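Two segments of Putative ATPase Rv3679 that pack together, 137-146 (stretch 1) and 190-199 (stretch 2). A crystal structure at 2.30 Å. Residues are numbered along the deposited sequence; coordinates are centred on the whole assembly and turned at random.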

# COMPACT_ATOMS: atom_id res chain seq x y z
N LEU A 137 -0.48 -21.07 7.36
CA LEU A 137 0.51 -20.44 6.49
C LEU A 137 1.94 -20.65 6.95
O LEU A 137 2.74 -21.09 6.14
CB LEU A 137 0.22 -18.94 6.28
CG LEU A 137 -1.12 -18.60 5.62
CD1 LEU A 137 -1.48 -17.14 5.81
CD2 LEU A 137 -1.14 -18.99 4.16
N THR A 138 2.26 -20.35 8.22
CA THR A 138 3.62 -20.54 8.76
C THR A 138 3.95 -22.04 8.85
O THR A 138 5.12 -22.42 8.74
CB THR A 138 3.80 -19.84 10.14
OG1 THR A 138 2.90 -20.43 11.08
CG2 THR A 138 3.62 -18.32 10.07
N GLY A 139 2.93 -22.85 9.08
CA GLY A 139 3.07 -24.31 9.15
C GLY A 139 3.44 -24.90 7.81
O GLY A 139 4.28 -25.79 7.74
N LYS A 140 2.83 -24.39 6.72
CA LYS A 140 3.12 -24.83 5.35
C LYS A 140 4.51 -24.35 4.93
O LYS A 140 5.23 -25.09 4.27
CB LYS A 140 2.04 -24.36 4.36
CG LYS A 140 2.28 -24.76 2.89
CD LYS A 140 2.30 -26.26 2.69
CE LYS A 140 2.79 -26.64 1.32
NZ LYS A 140 2.98 -28.11 1.19
N ILE A 141 4.89 -23.12 5.32
CA ILE A 141 6.20 -22.53 5.06
C ILE A 141 7.27 -23.44 5.70
O ILE A 141 8.21 -23.84 5.02
CB ILE A 141 6.27 -21.07 5.58
CG1 ILE A 141 5.43 -20.10 4.67
CG2 ILE A 141 7.74 -20.59 5.72
CD1 ILE A 141 5.21 -18.60 5.34
N LYS A 142 7.07 -23.83 6.98
CA LYS A 142 7.98 -24.72 7.69
C LYS A 142 8.13 -26.09 6.99
O LYS A 142 9.24 -26.63 6.95
CB LYS A 142 7.51 -24.87 9.15
CG LYS A 142 8.48 -25.64 10.05
CD LYS A 142 7.89 -26.97 10.43
CE LYS A 142 8.78 -27.75 11.35
NZ LYS A 142 8.22 -29.10 11.59
N GLU A 143 7.03 -26.63 6.45
CA GLU A 143 7.02 -27.92 5.74
C GLU A 143 7.90 -27.85 4.48
O GLU A 143 8.59 -28.82 4.18
CB GLU A 143 5.56 -28.34 5.41
CG GLU A 143 5.40 -29.74 4.80
CD GLU A 143 5.70 -29.87 3.31
OE1 GLU A 143 5.40 -28.92 2.55
OE2 GLU A 143 6.24 -30.93 2.91
N THR A 144 7.91 -26.71 3.75
CA THR A 144 8.72 -26.55 2.54
C THR A 144 10.21 -26.45 2.86
O THR A 144 11.03 -26.93 2.08
CB THR A 144 8.23 -25.38 1.67
OG1 THR A 144 8.55 -24.14 2.31
CG2 THR A 144 6.73 -25.47 1.33
N VAL A 145 10.55 -25.82 4.01
CA VAL A 145 11.90 -25.60 4.53
C VAL A 145 12.57 -26.92 4.97
O VAL A 145 13.74 -27.12 4.66
CB VAL A 145 11.89 -24.57 5.70
CG1 VAL A 145 13.28 -24.43 6.36
CG2 VAL A 145 11.35 -23.21 5.28
N VAL A 146 11.86 -27.76 5.76
CA VAL A 146 12.40 -28.99 6.35
C VAL A 146 12.24 -30.22 5.45
O VAL A 146 12.77 -31.28 5.81
CB VAL A 146 11.85 -29.26 7.79
CG1 VAL A 146 11.99 -28.02 8.69
CG2 VAL A 146 10.41 -29.75 7.77
N ALA A 190 2.05 -29.49 19.03
CA ALA A 190 3.38 -30.11 18.95
C ALA A 190 4.17 -29.54 17.76
O ALA A 190 5.37 -29.27 17.90
CB ALA A 190 3.24 -31.62 18.81
N GLN A 191 3.48 -29.33 16.60
CA GLN A 191 4.04 -28.79 15.36
C GLN A 191 4.45 -27.33 15.49
O GLN A 191 5.43 -26.91 14.87
CB GLN A 191 3.05 -28.94 14.19
CG GLN A 191 2.75 -30.39 13.81
CD GLN A 191 3.79 -31.02 12.91
OE1 GLN A 191 4.22 -30.45 11.89
NE2 GLN A 191 4.20 -32.24 13.25
N SER A 192 3.70 -26.56 16.31
CA SER A 192 3.91 -25.14 16.59
C SER A 192 5.26 -24.84 17.26
O SER A 192 5.79 -23.75 17.09
CB SER A 192 2.77 -24.60 17.46
OG SER A 192 2.83 -25.11 18.78
N GLU A 193 5.78 -25.81 18.02
CA GLU A 193 7.06 -25.71 18.72
C GLU A 193 8.22 -25.67 17.68
O GLU A 193 9.14 -24.85 17.82
CB GLU A 193 7.21 -26.88 19.70
CG GLU A 193 8.17 -26.61 20.84
CD GLU A 193 8.61 -27.82 21.65
OE1 GLU A 193 7.79 -28.75 21.84
OE2 GLU A 193 9.78 -27.83 22.10
N GLY A 194 8.12 -26.54 16.66
CA GLY A 194 9.05 -26.65 15.55
C GLY A 194 9.05 -25.41 14.68
O GLY A 194 10.10 -25.05 14.14
N VAL A 195 7.88 -24.75 14.55
CA VAL A 195 7.69 -23.51 13.77
C VAL A 195 8.43 -22.38 14.49
O VAL A 195 9.23 -21.68 13.85
CB VAL A 195 6.19 -23.20 13.48
CG1 VAL A 195 6.02 -21.84 12.80
CG2 VAL A 195 5.55 -24.31 12.63
N VAL A 196 8.20 -22.24 15.83
CA VAL A 196 8.84 -21.26 16.72
C VAL A 196 10.37 -21.42 16.65
O VAL A 196 11.07 -20.41 16.51
CB VAL A 196 8.33 -21.38 18.19
CG1 VAL A 196 9.27 -20.68 19.18
CG2 VAL A 196 6.92 -20.85 18.33
N LYS A 197 10.87 -22.68 16.79
CA LYS A 197 12.30 -23.01 16.76
C LYS A 197 12.93 -22.58 15.44
O LYS A 197 13.99 -21.98 15.46
CB LYS A 197 12.51 -24.52 16.97
CG LYS A 197 12.92 -24.89 18.38
CD LYS A 197 12.79 -26.39 18.63
CE LYS A 197 11.57 -26.72 19.46
NZ LYS A 197 11.25 -28.18 19.44
N LEU A 198 12.26 -22.89 14.30
CA LEU A 198 12.73 -22.52 12.97
C LEU A 198 12.82 -21.01 12.82
O LEU A 198 13.89 -20.51 12.44
CB LEU A 198 11.87 -23.15 11.84
CG LEU A 198 12.16 -22.66 10.40
CD1 LEU A 198 13.57 -23.03 9.95
CD2 LEU A 198 11.17 -23.22 9.42
N LEU A 199 11.73 -20.28 13.14
CA LEU A 199 11.65 -18.82 13.02
C LEU A 199 12.70 -18.06 13.83
O LEU A 199 13.25 -17.10 13.32
CB LEU A 199 10.25 -18.28 13.37
CG LEU A 199 9.12 -18.69 12.43
CD1 LEU A 199 7.77 -18.27 13.01
CD2 LEU A 199 9.34 -18.15 11.00

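Helices 137-146 and 190-199 of Putative ATPase Rv3679 cross at 69°, with their axes 9.9 Å apart at closest approach. The backbones come nearest at Lys 142 and Val 195, whose CA atoms lie 6.2 Å apart. No hydrogen bond or salt bridge links the stretches; van der Waals contact joins them and buries 354 Å² in total. Each backbone spends its polar groups along its own helix, as in Lys 142 N to Thr 138 O (3.0 Å).

Along stretch 2, Gln 191 makes the first contact. Its CA-to-CB bond points sideways, but its end comes nearer, leaving Gln 191 OE1 4.2 Å from Lys 142 NZ, too far for a hydrogen bond; the residue is poorly ordered. Glu 193 is out of reach of stretch 1 and pairs within its own helix, where Lys 197 NZ lies 3.1 Å from Glu 193 OE2 in a salt bridge whose hydrogen bond is weak. Gly 194 makes room for the lysine chain: Lys 142 CE lies 4.1 Å from Gly 194 C, and a CB on the glycine would sit tightly against that same CE. Val 195 spreads its methyls along stretch 1, with Val 195 CG1 3.8 Å from Thr 138 OG1, and Val 195 CG2 4.3 Å from Gly 139 CA and 4.0 Å from Lys 142 CB. The Thr 138 hydroxyl is hydrogen-bonded elsewhere in the structure, so its contact with a methyl leaves no polar need unmet. Leu 198 points toward stretch 1 and closes the contact: Leu 198 CD2 lies 3.7 Å from Lys 142 CG, and both Leu 198 CD1 and Leu 198 CD2 lie 3.9 Å from Val 145 CG1, an apolar pairing. Lys 142 is thus a knob in a hole formed by Gln 191, Gly 194, Val 195 and Leu 198, packing through its aliphatic carbons.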